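Local coordinates for phosphoribosylglycinamide synthetase (Anaerococcus prevotii, PDB 4DIM), which probably binds ATP and a divalent metal ion and works as a ligase of the ATP-grasp superfamily, at residues 288-293 with 320-326; 211-216 with 227-232; 198-202 with 297-301. All blocks are in the same frame, centred on the assembly; numbering follows the deposited sequence.

All three contacts lie along one antiparallel sheet, whose strands 194-203, 206-219, 223-230 and 323-329 stand side by side in that order. Contact 2 pairs the two middle strands, contact 1 lays helix 285-293 along strand 323-329, and contact 3 sets the following helix 297-305 against strand 194-203. Centres of contacts 1 and 2 are about 10 Å apart, of 1 and 3 about 13 Å, of 2 and 3 about 16 Å. Along the chain contact 2 closes before contact 1 opens and is nested inside the loop closed by contact 3, whereas contacts 1 and 3 interleave. Strand 323-329 joins the hairpin to strands 375-381 and 351-356 from later in the chain.

Contact 1: 288-293 with 320-326; sequences LVEINY and ENKAGLA
Helix 288-293 and strand 323-326 run nearly antiparallel, their axes 163° apart and 7.5 Å from each other at closest approach, with Leu288 facing Gly324 and Asn292 facing Asn321. Leu288 bears down on the strand backbone through one methyl, CD2, which lies 3.5 Å from Gly324 C and also meets the peptide nitrogen of Leu325. Its other branch, CD1, comes to 4.3 Å from Ala326 CB. One turn on, Ile291 uses its CG2 branch: with CG2 anti to the backbone N, this methyl drops to 3.5 Å from Ala323 O and also rests on Gly324 CA. The two methyls close over the strand at Gly324, where a side chain pointing at the helix would probably meet both. At the end of the helix the contact turns polar. Asn321 ND2 donates to Asn292 O over 3.1 Å, with 159° at the hydrogen; the acceptor lies near the plane of the Asn321 amide, while the donor is tilted from the carbonyl plane. The same oxygen receives a CA-H contact from Asn321, 3.4 Å from Asn321 CA to Asn292 O. The side-chain amides of Asn292 and Asn321 have nearly parallel planes, and Asn292 ND2 lies 3.8 Å from Asn321 CB. Asn292 OD1 in turn sits over the centre of the Tyr293 ring, whose plane is perpendicular to the Asn321 amide. Lys322 adds its CB, packed against Ile291 O, before its chain leads away. On the helix, Val289, Asn292 and Tyr293 also touch Met211 of strand 206-219, while Trp314 meets the Tyr293 ring edge-to-face. Strand 323-329 is bonded through its backbone to strands 223-230 and 375-381, and Leu325, whose CB points away from helix 288-293, packs on helix 384-395.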
loop_
_atom_site.group_PDB
_atom_site.type_symbol
_atom_site.label_atom_id
_atom_site.label_comp_id
_atom_site.label_asym_id
_atom_site.label_seq_id
_atom_site.Cartn_x
_atom_site.Cartn_y
_atom_site.Cartn_z
ATOM N N LEU A 288 3.523 8.972 -7.416
ATOM C CA LEU A 288 4.400 9.842 -6.623
ATOM C C LEU A 288 5.852 9.378 -6.601
ATOM O O LEU A 288 6.760 10.231 -6.507
ATOM C CB LEU A 288 3.906 10.010 -5.192
ATOM C CG LEU A 288 2.541 10.713 -5.030
ATOM C CD1 LEU A 288 2.129 10.657 -3.667
ATOM C CD2 LEU A 288 2.574 12.145 -5.486
ATOM N N VAL A 289 6.097 8.053 -6.773
ATOM C CA VAL A 289 7.470 7.534 -6.942
ATOM C C VAL A 289 7.998 8.082 -8.267
ATOM O O VAL A 289 9.137 8.542 -8.340
ATOM C CB VAL A 289 7.568 5.991 -6.911
ATOM C CG1 VAL A 289 9.001 5.553 -7.045
ATOM C CG2 VAL A 289 7.021 5.406 -5.632
ATOM N N GLU A 290 7.163 8.033 -9.311
ATOM C CA GLU A 290 7.518 8.506 -10.663
ATOM C C GLU A 290 7.855 10.004 -10.632
ATOM O O GLU A 290 8.936 10.374 -11.057
ATOM C CB GLU A 290 6.381 8.203 -11.679
ATOM C CG GLU A 290 6.323 6.726 -12.061
ATOM C CD GLU A 290 5.261 6.228 -13.032
ATOM O OE1 GLU A 290 4.175 6.846 -13.135
ATOM O OE2 GLU A 290 5.484 5.139 -13.606
ATOM N N ILE A 291 6.995 10.829 -10.022
ATOM C CA ILE A 291 7.231 12.288 -9.852
ATOM C C ILE A 291 8.564 12.565 -9.093
ATOM O O ILE A 291 9.387 13.344 -9.558
ATOM C CB ILE A 291 6.024 12.961 -9.100
ATOM C CG1 ILE A 291 4.805 13.095 -10.008
ATOM C CG2 ILE A 291 6.398 14.297 -8.515
ATOM C CD1 ILE A 291 3.452 13.295 -9.289
ATOM N N ASN A 292 8.734 11.948 -7.921
ATOM C CA ASN A 292 9.878 12.152 -7.037
ATOM C C ASN A 292 11.206 11.762 -7.613
ATOM O O ASN A 292 12.168 12.473 -7.351
ATOM C CB ASN A 292 9.678 11.390 -5.770
ATOM C CG ASN A 292 10.691 11.597 -4.730
ATOM O OD1 ASN A 292 11.542 10.749 -4.561
ATOM N ND2 ASN A 292 10.603 12.714 -4.007
ATOM N N TYR A 293 11.304 10.673 -8.374
ATOM C CA TYR A 293 12.610 10.299 -8.970
ATOM C C TYR A 293 12.709 10.565 -10.472
ATOM O O TYR A 293 13.795 10.389 -11.030
ATOM C CB TYR A 293 12.877 8.822 -8.738
ATOM C CG TYR A 293 13.040 8.488 -7.279
ATOM C CD1 TYR A 293 14.149 8.918 -6.570
ATOM C CD2 TYR A 293 12.065 7.767 -6.596
ATOM C CE1 TYR A 293 14.297 8.643 -5.220
ATOM C CE2 TYR A 293 12.189 7.502 -5.235
ATOM C CZ TYR A 293 13.329 7.910 -4.561
ATOM O OH TYR A 293 13.518 7.665 -3.235
ATOM N N GLU A 320 17.355 15.622 -9.359
ATOM C CA GLU A 320 16.515 16.458 -8.492
ATOM C C GLU A 320 15.274 15.695 -8.046
ATOM O O GLU A 320 14.850 14.758 -8.715
ATOM C CB GLU A 320 16.071 17.728 -9.242
ATOM C CG GLU A 320 17.200 18.703 -9.554
ATOM C CD GLU A 320 17.210 19.374 -10.925
ATOM O OE1 GLU A 320 16.316 19.088 -11.757
ATOM O OE2 GLU A 320 18.136 20.186 -11.166
ATOM N N ASN A 321 14.673 16.117 -6.934
ATOM C CA ASN A 321 13.442 15.487 -6.414
ATOM C C ASN A 321 12.305 16.486 -6.439
ATOM O O ASN A 321 12.224 17.343 -5.554
ATOM C CB ASN A 321 13.599 14.914 -4.972
ATOM C CG ASN A 321 14.698 13.894 -4.768
ATOM O OD1 ASN A 321 15.496 14.000 -3.819
ATOM N ND2 ASN A 321 14.691 12.821 -5.562
ATOM N N LYS A 322 11.386 16.334 -7.400
ATOM C CA LYS A 322 10.217 17.211 -7.508
ATOM C C LYS A 322 9.169 16.834 -6.438
ATOM O O LYS A 322 9.106 15.683 -5.992
ATOM C CB LYS A 322 9.591 17.119 -8.926
ATOM C CG LYS A 322 8.767 18.339 -9.323
ATOM C CD LYS A 322 9.055 18.862 -10.729
ATOM C CE LYS A 322 8.484 20.252 -10.931
ATOM N NZ LYS A 322 8.955 20.885 -12.193
ATOM N N ALA A 323 8.418 17.835 -5.966
ATOM C CA ALA A 323 7.324 17.604 -5.043
ATOM C C ALA A 323 6.108 17.093 -5.857
ATOM O O ALA A 323 5.975 17.398 -7.045
ATOM C CB ALA A 323 6.989 18.869 -4.278
ATOM N N GLY A 324 5.335 16.208 -5.221
ATOM C CA GLY A 324 4.108 15.619 -5.736
ATOM C C GLY A 324 3.030 15.540 -4.659
ATOM O O GLY A 324 3.331 15.441 -3.450
ATOM N N LEU A 325 1.761 15.691 -5.100
ATOM C CA LEU A 325 0.563 15.668 -4.245
ATOM C C LEU A 325 -0.527 14.935 -4.995
ATOM O O LEU A 325 -0.828 15.286 -6.131
ATOM C CB LEU A 325 0.104 17.104 -3.867
ATOM C CG LEU A 325 -1.232 17.267 -3.088
ATOM C CD1 LEU A 325 -1.200 16.548 -1.762
ATOM C CD2 LEU A 325 -1.561 18.692 -2.853
ATOM N N ALA A 326 -1.110 13.933 -4.372
ATOM C CA ALA A 326 -2.196 13.131 -4.945
ATOM C C ALA A 326 -3.320 13.130 -3.986
ATOM O O ALA A 326 -3.095 12.842 -2.813
ATOM C CB ALA A 326 -1.748 11.703 -5.213
#

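Contact 2: 211-216 with 227-232; sequences MPHGDE and GHYVPL
This is the antiparallel pairing of a beta hairpin, strands 206-219 and 223-230, inside the large sheet. Gly214 and Tyr229 form a hydrogen-bonded pair, Gly214 N reaching Tyr229 O at 2.9 Å; Asp215 and His228 follow as a non-hydrogen-bonded pair, then Glu216 and Gly227 as another hydrogen-bonded one, with Glu216 N 2.7 Å from Gly227 O. Gly214 O takes two bonds, from Tyr229 N and, at 3.2 Å, from His228 ND1, which arrive from opposite faces of its plane. His228 ND1 also makes a weak bond to Asp215 OD1 (3.1 Å), the carboxylate turned nearly perpendicular to the ring, and a second weak one reaches that oxygen from His213 ND1. The pairing is consistent with the central sheet of an ATP-grasp domain. With an alanine in place of His228, Gly214 O is likely to lose its second donor and Asp215 OD1 one of two weak bonds. On the other face the Tyr229 ring, its CG between the backbone N and carbonyl carbon (chi1 60°), folds over Gly214, whose CA lies 3.6 Å from the ring centroid in a CH-pi contact. Glu216 crosses the same ring before its carboxylate forms a salt bridge with Arg327. The selenomethionine Met211 packs CE 3.6 Å from Val230 CG1.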
loop_
_atom_site.group_PDB
_atom_site.type_symbol
_atom_site.label_atom_id
_atom_site.label_comp_id
_atom_site.label_asym_id
_atom_site.label_seq_id
_atom_site.Cartn_x
_atom_site.Cartn_y
_atom_site.Cartn_z
HETATM N N MSE A 211 11.600 5.733 -0.046
HETATM C CA MSE A 211 11.004 7.038 -0.234
HETATM C C MSE A 211 9.899 7.298 0.799
HETATM O O MSE A 211 8.753 6.931 0.561
HETATM C CB MSE A 211 10.425 7.159 -1.651
HETATM C CG MSE A 211 9.999 8.607 -2.003
HETATM SE SE MSE A 211 8.858 8.634 -3.561
HETATM C CE MSE A 211 7.374 8.057 -2.706
ATOM N N PRO A 212 10.197 8.058 1.872
ATOM C CA PRO A 212 9.134 8.439 2.818
ATOM C C PRO A 212 8.051 9.284 2.155
ATOM O O PRO A 212 8.301 9.949 1.163
ATOM C CB PRO A 212 9.892 9.234 3.899
ATOM C CG PRO A 212 11.287 8.733 3.808
ATOM C CD PRO A 212 11.529 8.453 2.373
ATOM N N HIS A 213 6.825 9.194 2.660
ATOM C CA HIS A 213 5.731 9.984 2.097
ATOM C C HIS A 213 4.654 10.285 3.131
ATOM O O HIS A 213 4.483 9.583 4.143
ATOM C CB HIS A 213 5.102 9.336 0.840
ATOM C CG HIS A 213 4.681 7.920 1.007
ATOM N ND1 HIS A 213 3.480 7.590 1.620
ATOM C CD2 HIS A 213 5.291 6.784 0.588
ATOM C CE1 HIS A 213 3.437 6.273 1.627
ATOM N NE2 HIS A 213 4.498 5.743 0.988
ATOM N N GLY A 214 3.985 11.392 2.888
ATOM C CA GLY A 214 2.937 11.874 3.764
ATOM C C GLY A 214 1.640 11.181 3.461
ATOM O O GLY A 214 1.411 10.777 2.323
ATOM N N ASP A 215 0.815 11.005 4.494
ATOM C CA ASP A 215 -0.455 10.293 4.403
ATOM C C ASP A 215 -1.609 11.182 4.871
ATOM O O ASP A 215 -1.770 11.391 6.069
ATOM C CB ASP A 215 -0.380 9.006 5.266
ATOM C CG ASP A 215 0.589 7.892 4.801
ATOM O OD1 ASP A 215 1.174 8.013 3.679
ATOM O OD2 ASP A 215 0.725 6.877 5.537
ATOM N N GLU A 216 -2.402 11.731 3.919
ATOM C CA GLU A 216 -3.607 12.529 4.248
ATOM C C GLU A 216 -4.789 11.577 4.449
ATOM O O GLU A 216 -4.917 10.569 3.751
ATOM C CB GLU A 216 -3.915 13.571 3.194
ATOM C CG GLU A 216 -2.889 14.677 3.156
ATOM C CD GLU A 216 -3.036 15.637 1.995
ATOM O OE1 GLU A 216 -3.808 15.319 1.061
ATOM O OE2 GLU A 216 -2.386 16.710 2.016
ATOM N N GLY A 227 -5.148 10.988 0.581
ATOM C CA GLY A 227 -4.092 11.732 -0.082
ATOM C C GLY A 227 -2.701 11.284 0.308
ATOM O O GLY A 227 -2.478 10.719 1.389
ATOM N N HIS A 228 -1.766 11.530 -0.609
ATOM C CA HIS A 228 -0.365 11.219 -0.417
ATOM C C HIS A 228 0.449 12.352 -0.982
ATOM O O HIS A 228 -0.032 13.090 -1.849
ATOM C CB HIS A 228 0.023 9.870 -1.056
ATOM C CG HIS A 228 -0.565 8.703 -0.333
ATOM N ND1 HIS A 228 -0.092 8.305 0.899
ATOM C CD2 HIS A 228 -1.607 7.924 -0.664
ATOM C CE1 HIS A 228 -0.834 7.290 1.264
ATOM N NE2 HIS A 228 -1.773 7.039 0.363
ATOM N N TYR A 229 1.668 12.521 -0.461
ATOM C CA TYR A 229 2.531 13.555 -0.973
ATOM C C TYR A 229 3.963 13.274 -0.691
ATOM O O TYR A 229 4.309 12.562 0.221
ATOM C CB TYR A 229 2.156 14.942 -0.409
ATOM C CG TYR A 229 2.229 15.060 1.096
ATOM C CD1 TYR A 229 1.096 14.867 1.885
ATOM C CD2 TYR A 229 3.410 15.456 1.731
ATOM C CE1 TYR A 229 1.149 14.999 3.273
ATOM C CE2 TYR A 229 3.473 15.609 3.111
ATOM C CZ TYR A 229 2.332 15.399 3.881
ATOM O OH TYR A 229 2.382 15.438 5.249
ATOM N N VAL A 230 4.795 13.916 -1.472
ATOM C CA VAL A 230 6.242 13.923 -1.328
ATOM C C VAL A 230 6.648 15.359 -1.531
ATOM O O VAL A 230 5.998 16.081 -2.291
ATOM C CB VAL A 230 7.018 12.950 -2.249
ATOM C CG1 VAL A 230 6.827 11.507 -1.807
ATOM C CG2 VAL A 230 6.654 13.135 -3.719
ATOM N N PRO A 231 7.645 15.841 -0.789
ATOM C CA PRO A 231 8.433 15.150 0.232
ATOM C C PRO A 231 7.762 15.276 1.585
ATOM O O PRO A 231 6.933 16.165 1.824
ATOM C CB PRO A 231 9.760 15.899 0.170
ATOM C CG PRO A 231 9.330 17.327 -0.058
ATOM C CD PRO A 231 8.066 17.256 -0.903
ATOM N N LEU A 232 8.133 14.374 2.475
ATOM C CA LEU A 232 7.629 14.356 3.857
ATOM C C LEU A 232 8.300 15.485 4.623
ATOM O O LEU A 232 9.522 15.627 4.529
ATOM C CB LEU A 232 7.946 12.983 4.482
ATOM C CG LEU A 232 7.370 12.722 5.840
ATOM C CD1 LEU A 232 5.824 12.667 5.791
ATOM C CD2 LEU A 232 7.994 11.478 6.442
#

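Contact 3: 198-202 with 297-301; sequences AQAFV and YYKMI
Phe201 and Tyr297 meet as an oblique aromatic pair, their planes 56° apart and their centroids separated by 5.6 Å. The side chains slide past each other in opposite directions, one reaching out from strand 198-202 and the other from helix 297-301, and they touch where Phe201 CD1 lies 3.3 Å from Tyr297 CE1. With CG anti to the backbone N in both residues (chi1 -170° for Phe201 and -169° for Tyr297), each ring helps to bridge the distance between the two backbones, whose axes come no nearer than 11.2 Å. The aliphatic contacts gather on the Phe201 ring. Met300, a selenomethionine, bends at its last torsion so that CE stands over the centre of one face, 4.0 Å from the ring centroid and close to the ring normal, a CH-pi contact. Its CB also packs near Phe201 CZ, and Ile301 CG1 approaches the ring's edge, 4.1 Å from Phe201 CE1. The polar part is small: Tyr297 OH passes near the plane of the Phe201 ring at its edge and ends 3.1 Å from Ala200 O. Around this core, Leu208 and Phe209 of the adjoining strand 206-219 also pack on Phe201, while Glu290 OE2 of the preceding helix accepts a hydrogen bond from Tyr297 N. The meeting of helix and sheet therefore rests mainly on buried apolar and aromatic contacts around the Phe201 ring, covered on one face by the selenomethionine methyl and bordered by the Tyr297 ring.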
loop_
_atom_site.group_PDB
_atom_site.type_symbol
_atom_site.label_atom_id
_atom_site.label_comp_id
_atom_site.label_asym_id
_atom_site.label_seq_id
_atom_site.Cartn_x
_atom_site.Cartn_y
_atom_site.Cartn_z
ATOM N N ALA A 198 6.145 4.747 3.557
ATOM C CA ALA A 198 7.308 4.743 2.691
ATOM C C ALA A 198 7.181 3.711 1.606
ATOM O O ALA A 198 6.555 2.675 1.809
ATOM C CB ALA A 198 8.561 4.486 3.496
ATOM N N GLN A 199 7.819 3.981 0.467
ATOM C CA GLN A 199 7.909 3.080 -0.667
ATOM C C GLN A 199 9.331 2.631 -0.789
ATOM O O GLN A 199 10.247 3.387 -0.479
ATOM C CB GLN A 199 7.484 3.735 -2.008
ATOM C CG GLN A 199 6.041 4.200 -2.130
ATOM C CD GLN A 199 4.989 3.140 -1.919
ATOM O OE1 GLN A 199 4.722 2.321 -2.793
ATOM N NE2 GLN A 199 4.385 3.108 -0.745
ATOM N N ALA A 200 9.532 1.436 -1.266
ATOM C CA ALA A 200 10.866 0.940 -1.499
ATOM C C ALA A 200 10.814 -0.063 -2.622
ATOM O O ALA A 200 9.744 -0.369 -3.142
ATOM C CB ALA A 200 11.483 0.353 -0.237
ATOM N N PHE A 201 11.970 -0.460 -3.084
ATOM C CA PHE A 201 12.059 -1.396 -4.185
ATOM C C PHE A 201 13.302 -2.221 -3.949
ATOM O O PHE A 201 14.358 -1.638 -3.720
ATOM C CB PHE A 201 12.116 -0.618 -5.507
ATOM C CG PHE A 201 11.980 -1.451 -6.750
ATOM C CD1 PHE A 201 10.760 -1.560 -7.402
ATOM C CD2 PHE A 201 13.086 -2.047 -7.324
ATOM C CE1 PHE A 201 10.649 -2.275 -8.588
ATOM C CE2 PHE A 201 12.966 -2.789 -8.490
ATOM C CZ PHE A 201 11.753 -2.875 -9.125
ATOM N N VAL A 202 13.164 -3.554 -3.929
ATOM C CA VAL A 202 14.286 -4.467 -3.725
ATOM C C VAL A 202 14.500 -5.357 -5.011
ATOM O O VAL A 202 13.570 -5.926 -5.538
ATOM C CB VAL A 202 14.149 -5.277 -2.399
ATOM C CG1 VAL A 202 12.843 -6.042 -2.304
ATOM C CG2 VAL A 202 15.349 -6.199 -2.176
ATOM N N TYR A 297 8.199 3.658 -12.994
ATOM C CA TYR A 297 8.177 2.692 -11.917
ATOM C C TYR A 297 7.261 1.517 -12.209
ATOM O O TYR A 297 7.651 0.397 -11.901
ATOM C CB TYR A 297 7.759 3.426 -10.660
ATOM C CG TYR A 297 7.927 2.648 -9.388
ATOM C CD1 TYR A 297 9.147 2.074 -9.058
ATOM C CD2 TYR A 297 6.913 2.608 -8.438
ATOM C CE1 TYR A 297 9.336 1.436 -7.834
ATOM C CE2 TYR A 297 7.073 1.926 -7.242
ATOM C CZ TYR A 297 8.296 1.363 -6.927
ATOM O OH TYR A 297 8.488 0.764 -5.710
ATOM N N TYR A 298 6.110 1.707 -12.899
ATOM C CA TYR A 298 5.340 0.546 -13.353
ATOM C C TYR A 298 6.125 -0.273 -14.326
ATOM O O TYR A 298 5.857 -1.461 -14.427
ATOM C CB TYR A 298 4.024 0.916 -14.002
ATOM C CG TYR A 298 2.977 1.497 -13.066
ATOM C CD1 TYR A 298 2.345 0.703 -12.108
ATOM C CD2 TYR A 298 2.580 2.833 -13.167
ATOM C CE1 TYR A 298 1.367 1.231 -11.269
ATOM C CE2 TYR A 298 1.628 3.371 -12.317
ATOM C CZ TYR A 298 0.961 2.549 -11.430
ATOM O OH TYR A 298 -0.087 3.091 -10.725
ATOM N N LYS A 299 7.040 0.341 -15.085
ATOM C CA LYS A 299 7.878 -0.360 -16.058
ATOM C C LYS A 299 8.935 -1.144 -15.353
ATOM O O LYS A 299 9.266 -2.218 -15.814
ATOM C CB LYS A 299 8.512 0.603 -17.069
ATOM C CG LYS A 299 7.507 1.047 -18.108
ATOM C CD LYS A 299 8.132 1.808 -19.219
ATOM C CE LYS A 299 7.075 2.210 -20.210
ATOM N NZ LYS A 299 7.613 3.068 -21.287
HETATM N N MSE A 300 9.432 -0.636 -14.215
HETATM C CA MSE A 300 10.421 -1.327 -13.374
HETATM C C MSE A 300 9.770 -2.542 -12.755
HETATM O O MSE A 300 10.370 -3.621 -12.729
HETATM C CB MSE A 300 10.973 -0.404 -12.262
HETATM C CG MSE A 300 11.951 0.633 -12.764
HETATM SE SE MSE A 300 12.344 2.023 -11.531
HETATM C CE MSE A 300 13.181 0.887 -10.207
ATOM N N ILE A 301 8.495 -2.389 -12.342
ATOM C CA ILE A 301 7.727 -3.500 -11.762
ATOM C C ILE A 301 7.473 -4.591 -12.818
ATOM O O ILE A 301 7.734 -5.762 -12.557
ATOM C CB ILE A 301 6.423 -2.971 -11.155
ATOM C CG1 ILE A 301 6.731 -2.122 -9.910
ATOM C CG2 ILE A 301 5.466 -4.121 -10.813
ATOM C CD1 ILE A 301 5.567 -1.326 -9.409
#